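Local coordinates for putative dehydratase (Mesorhizobium loti, PDB 2POZ) that is of unconfirmed function but belongs to the mandelate racemase and muconate lactonizing enzyme family of the enolase superfamily and probably acts as a dehydratase, a kind of lyase, at the interface of chains A and B. Coordinates in Å, arbitrary orientation; residue numbers count along the deposited sequence, not the author numbering. Chains: chain A/B, Putative dehydratase.

The interface of chains A and B. Residues chain A 47, 50-51, 53-54, 88, 380; chain B 43-47, 50-51, 88.
Two copies of helix 45-59 cross at a two-fold axis and form this homodimer contact. The crossing is tight. The CA atoms of A:Ala47 and B:Ala47 lie 4.0 Å apart. Each alanine methyl presses on the partner helix; B:Ala47 CB sits 3.3 Å from the backbone oxygen A:Ala47 O. A:Ile88 and B:Ile88 close the centre beside this crossing. A:Ile88 CB and B:Ile88 CB lie 3.7 Å apart, the side chains crossing at about a right angle. The selenomethionine A:Met51 runs out with CG anti to the backbone N (chi1 -178°), then bends at chi2 and chi3. Its selenium comes to rest over the backbone of B:Val43 and B:Gly44.

The polar part caps the start of the partner helix. A:Asp54 has CG anti to the carbonyl carbon (chi1 -66°), and its carboxylate straddles B:Thr46. A:Asp54 OD1 accepts from the hydroxyl B:Thr46 OG1 at 2.7 Å. A:Asp54 OD2 accepts from the amide B:Thr46 N at 2.9 Å, a bent bond with 137° at the hydrogen. Both oxygens use their syn lone pairs. The helix N-terminus would probably stabilise the carboxylate's negative charge. An alanine here would remove both acceptors and would probably weaken the hold on the start of the partner helix.

The outer side is looser and wetter. A:Lys53 NZ lies 3.0 Å from water 1, which also bonds to B:Thr46 OG1. A:Trp380 CH2 only brushes the methyl B:Thr46 CG2 at 4.1 Å. In the fold, helices 45-59 and 87-108 belong to the N-terminal family region and pair two subunits of the octamer, while A:Trp380 comes from the C-terminal strand 379-383.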
ATOM      1  N   ALA A  47      33.335  23.785  -8.668  1.00  9.44           N
ATOM      2  CA  ALA A  47      32.170  23.429  -9.468  1.00  8.88           C
ATOM      3  C   ALA A  47      31.066  24.452  -9.199  1.00  9.50           C
ATOM      4  O   ALA A  47      30.393  24.923 -10.126  1.00 10.56           O
ATOM      5  CB  ALA A  47      31.694  22.015  -9.112  1.00  4.67           C
ATOM      6  N   GLY A  50      31.911  27.652 -10.892  1.00  9.50           N
ATOM      7  CA  GLY A  50      31.664  27.506 -12.317  1.00  9.29           C
ATOM      8  C   GLY A  50      30.182  27.578 -12.665  1.00 12.22           C
ATOM      9  O   GLY A  50      29.797  28.155 -13.689  1.00 11.26           O
HETATM   10  N   MSE A  51      29.345  27.000 -11.809  1.00 11.79           N
HETATM   11  CA  MSE A  51      27.903  26.997 -12.046  1.00 13.24           C
HETATM   12  C   MSE A  51      27.327  28.402 -11.980  1.00 12.37           C
HETATM   13  O   MSE A  51      26.524  28.783 -12.820  1.00 11.76           O
HETATM   14  CB  MSE A  51      27.178  26.108 -11.037  1.00 14.76           C
HETATM   15  CG  MSE A  51      25.669  26.029 -11.280  1.00 20.35           C
HETATM   16 SE   MSE A  51      25.210  25.277 -13.023  1.00 30.62          SE
HETATM   17  CE  MSE A  51      25.277  26.836 -14.136  1.00 35.28           C
ATOM     18  N   LYS A  53      28.840  31.092 -12.597  1.00 14.46           N
ATOM     19  CA  LYS A  53      29.330  31.756 -13.806  1.00 14.26           C
ATOM     20  C   LYS A  53      28.453  31.416 -15.017  1.00 13.56           C
ATOM     21  O   LYS A  53      28.004  32.315 -15.734  1.00 12.25           O
ATOM     22  CB  LYS A  53      30.779  31.336 -14.091  1.00 15.35           C
ATOM     23  CG  LYS A  53      31.398  31.988 -15.321  1.00 14.23           C
ATOM     24  CD  LYS A  53      32.834  31.509 -15.513  1.00 16.51           C
ATOM     25  CE  LYS A  53      33.531  32.245 -16.655  1.00 15.75           C
ATOM     26  NZ  LYS A  53      32.895  31.970 -17.971  1.00 14.87           N
ATOM     27  N   ASP A  54      28.212  30.126 -15.238  1.00 12.68           N
ATOM     28  CA  ASP A  54      27.395  29.688 -16.373  1.00 13.58           C
ATOM     29  C   ASP A  54      25.970  30.217 -16.276  1.00 12.11           C
ATOM     30  O   ASP A  54      25.404  30.679 -17.265  1.00  9.70           O
ATOM     31  CB  ASP A  54      27.362  28.157 -16.471  1.00 13.67           C
ATOM     32  CG  ASP A  54      28.727  27.554 -16.804  1.00 17.58           C
ATOM     33  OD1 ASP A  54      29.585  28.273 -17.358  1.00 17.73           O
ATOM     34  OD2 ASP A  54      28.934  26.351 -16.526  1.00 16.50           O
ATOM     35  N   ILE A  88      25.042  21.082  -6.754  1.00 10.39           N
ATOM     36  CA  ILE A  88      25.779  22.087  -7.504  1.00 10.21           C
ATOM     37  C   ILE A  88      24.870  23.060  -8.258  1.00  9.76           C
ATOM     38  O   ILE A  88      25.000  24.275  -8.104  1.00 10.49           O
ATOM     39  CB  ILE A  88      26.772  21.434  -8.471  1.00  9.19           C
ATOM     40  CG1 ILE A  88      27.769  20.571  -7.681  1.00 11.08           C
ATOM     41  CG2 ILE A  88      27.469  22.515  -9.297  1.00 12.31           C
ATOM     42  CD1 ILE A  88      28.487  21.299  -6.531  1.00 10.92           C
ATOM     43  N   TRP A 380      36.864  35.264  -8.786  1.00 11.98           N
ATOM     44  CA  TRP A 380      37.123  34.103  -9.632  1.00 11.92           C
ATOM     45  C   TRP A 380      36.600  34.300 -11.059  1.00 13.29           C
ATOM     46  O   TRP A 380      37.128  33.732 -12.011  1.00 13.52           O
ATOM     47  CB  TRP A 380      36.460  32.876  -9.003  1.00 12.71           C
ATOM     48  CG  TRP A 380      36.806  31.564  -9.636  1.00 12.33           C
ATOM     49  CD1 TRP A 380      37.929  30.805  -9.408  1.00 10.44           C
ATOM     50  CD2 TRP A 380      36.001  30.823 -10.561  1.00 11.37           C
ATOM     51  NE1 TRP A 380      37.860  29.638 -10.131  1.00 10.07           N
ATOM     52  CE2 TRP A 380      36.688  29.622 -10.846  1.00 11.23           C
ATOM     53  CE3 TRP A 380      34.759  31.054 -11.173  1.00  8.12           C
ATOM     54  CZ2 TRP A 380      36.176  28.653 -11.718  1.00  9.73           C
ATOM     55  CZ3 TRP A 380      34.249  30.097 -12.034  1.00  9.18           C
ATOM     56  CH2 TRP A 380      34.959  28.905 -12.299  1.00 11.15           C
TER
ATOM     57  N   VAL B  43      23.124  24.158 -19.052  1.00 15.09           N
ATOM     58  CA  VAL B  43      23.962  25.094 -18.318  1.00 12.52           C
ATOM     59  C   VAL B  43      24.779  24.419 -17.224  1.00 14.26           C
ATOM     60  O   VAL B  43      24.221  23.823 -16.307  1.00 13.57           O
ATOM     61  CB  VAL B  43      23.096  26.204 -17.693  1.00 14.24           C
ATOM     62  CG1 VAL B  43      23.974  27.225 -16.987  1.00 13.61           C
ATOM     63  CG2 VAL B  43      22.269  26.891 -18.792  1.00 13.65           C
ATOM     64  N   GLY B  44      26.104  24.512 -17.320  1.00 13.80           N
ATOM     65  CA  GLY B  44      26.949  23.905 -16.306  1.00 13.30           C
ATOM     66  C   GLY B  44      28.238  23.258 -16.777  1.00 13.09           C
ATOM     67  O   GLY B  44      28.855  22.500 -16.027  1.00 14.01           O
ATOM     68  N   GLY B  45      28.649  23.544 -18.008  1.00 11.36           N
ATOM     69  CA  GLY B  45      29.878  22.963 -18.517  1.00 10.14           C
ATOM     70  C   GLY B  45      31.070  23.343 -17.657  1.00 11.66           C
ATOM     71  O   GLY B  45      31.935  22.506 -17.370  1.00 11.80           O
ATOM     72  N   THR B  46      31.124  24.606 -17.240  1.00 10.90           N
ATOM     73  CA  THR B  46      32.225  25.078 -16.409  1.00  9.57           C
ATOM     74  C   THR B  46      32.158  24.415 -15.024  1.00 11.43           C
ATOM     75  O   THR B  46      33.191  24.119 -14.416  1.00  9.61           O
ATOM     76  CB  THR B  46      32.193  26.612 -16.270  1.00  9.32           C
ATOM     77  OG1 THR B  46      31.997  27.195 -17.566  1.00 10.58           O
ATOM     78  CG2 THR B  46      33.523  27.129 -15.698  1.00  8.30           C
ATOM     79  N   ALA B  47      30.943  24.171 -14.535  1.00  9.66           N
ATOM     80  CA  ALA B  47      30.777  23.512 -13.241  1.00 10.20           C
ATOM     81  C   ALA B  47      31.331  22.088 -13.317  1.00 10.41           C
ATOM     82  O   ALA B  47      31.964  21.603 -12.376  1.00 11.53           O
ATOM     83  CB  ALA B  47      29.305  23.480 -12.854  1.00  7.87           C
ATOM     84  N   GLY B  50      35.078  22.240 -13.317  1.00 10.77           N
ATOM     85  CA  GLY B  50      35.529  22.557 -11.975  1.00  9.73           C
ATOM     86  C   GLY B  50      35.421  21.354 -11.061  1.00 10.78           C
ATOM     87  O   GLY B  50      36.251  21.167 -10.166  1.00 11.59           O
HETATM   88  N   MSE B  51      34.406  20.524 -11.277  1.00 11.17           N
HETATM   89  CA  MSE B  51      34.234  19.349 -10.431  1.00 11.08           C
HETATM   90  C   MSE B  51      35.351  18.343 -10.686  1.00 10.28           C
HETATM   91  O   MSE B  51      35.918  17.795  -9.749  1.00  9.43           O
HETATM   92  CB  MSE B  51      32.876  18.680 -10.663  1.00 14.21           C
HETATM   93  CG  MSE B  51      32.652  17.459  -9.772  1.00 17.20           C
HETATM   94 SE   MSE B  51      32.609  17.835  -7.835  1.00 30.39          SE
HETATM   95  CE  MSE B  51      34.477  18.052  -7.454  1.00 32.62           C
ATOM     96  N   ILE B  88      26.266  17.131 -11.815  1.00  9.46           N
ATOM     97  CA  ILE B  88      27.625  17.650 -11.809  1.00  9.95           C
ATOM     98  C   ILE B  88      28.613  16.749 -11.080  1.00 11.30           C
ATOM     99  O   ILE B  88      29.651  16.392 -11.643  1.00 10.37           O
ATOM    100  CB  ILE B  88      27.671  19.074 -11.219  1.00  9.64           C
ATOM    101  CG1 ILE B  88      26.635  19.958 -11.925  1.00 12.80           C
ATOM    102  CG2 ILE B  88      29.078  19.651 -11.372  1.00 12.38           C
ATOM    103  CD1 ILE B  88      26.794  20.032 -13.448  1.00 11.80           C
TER
HETATM  104  O   HOH W   1      33.607  29.112 -18.558  1.00 14.02           O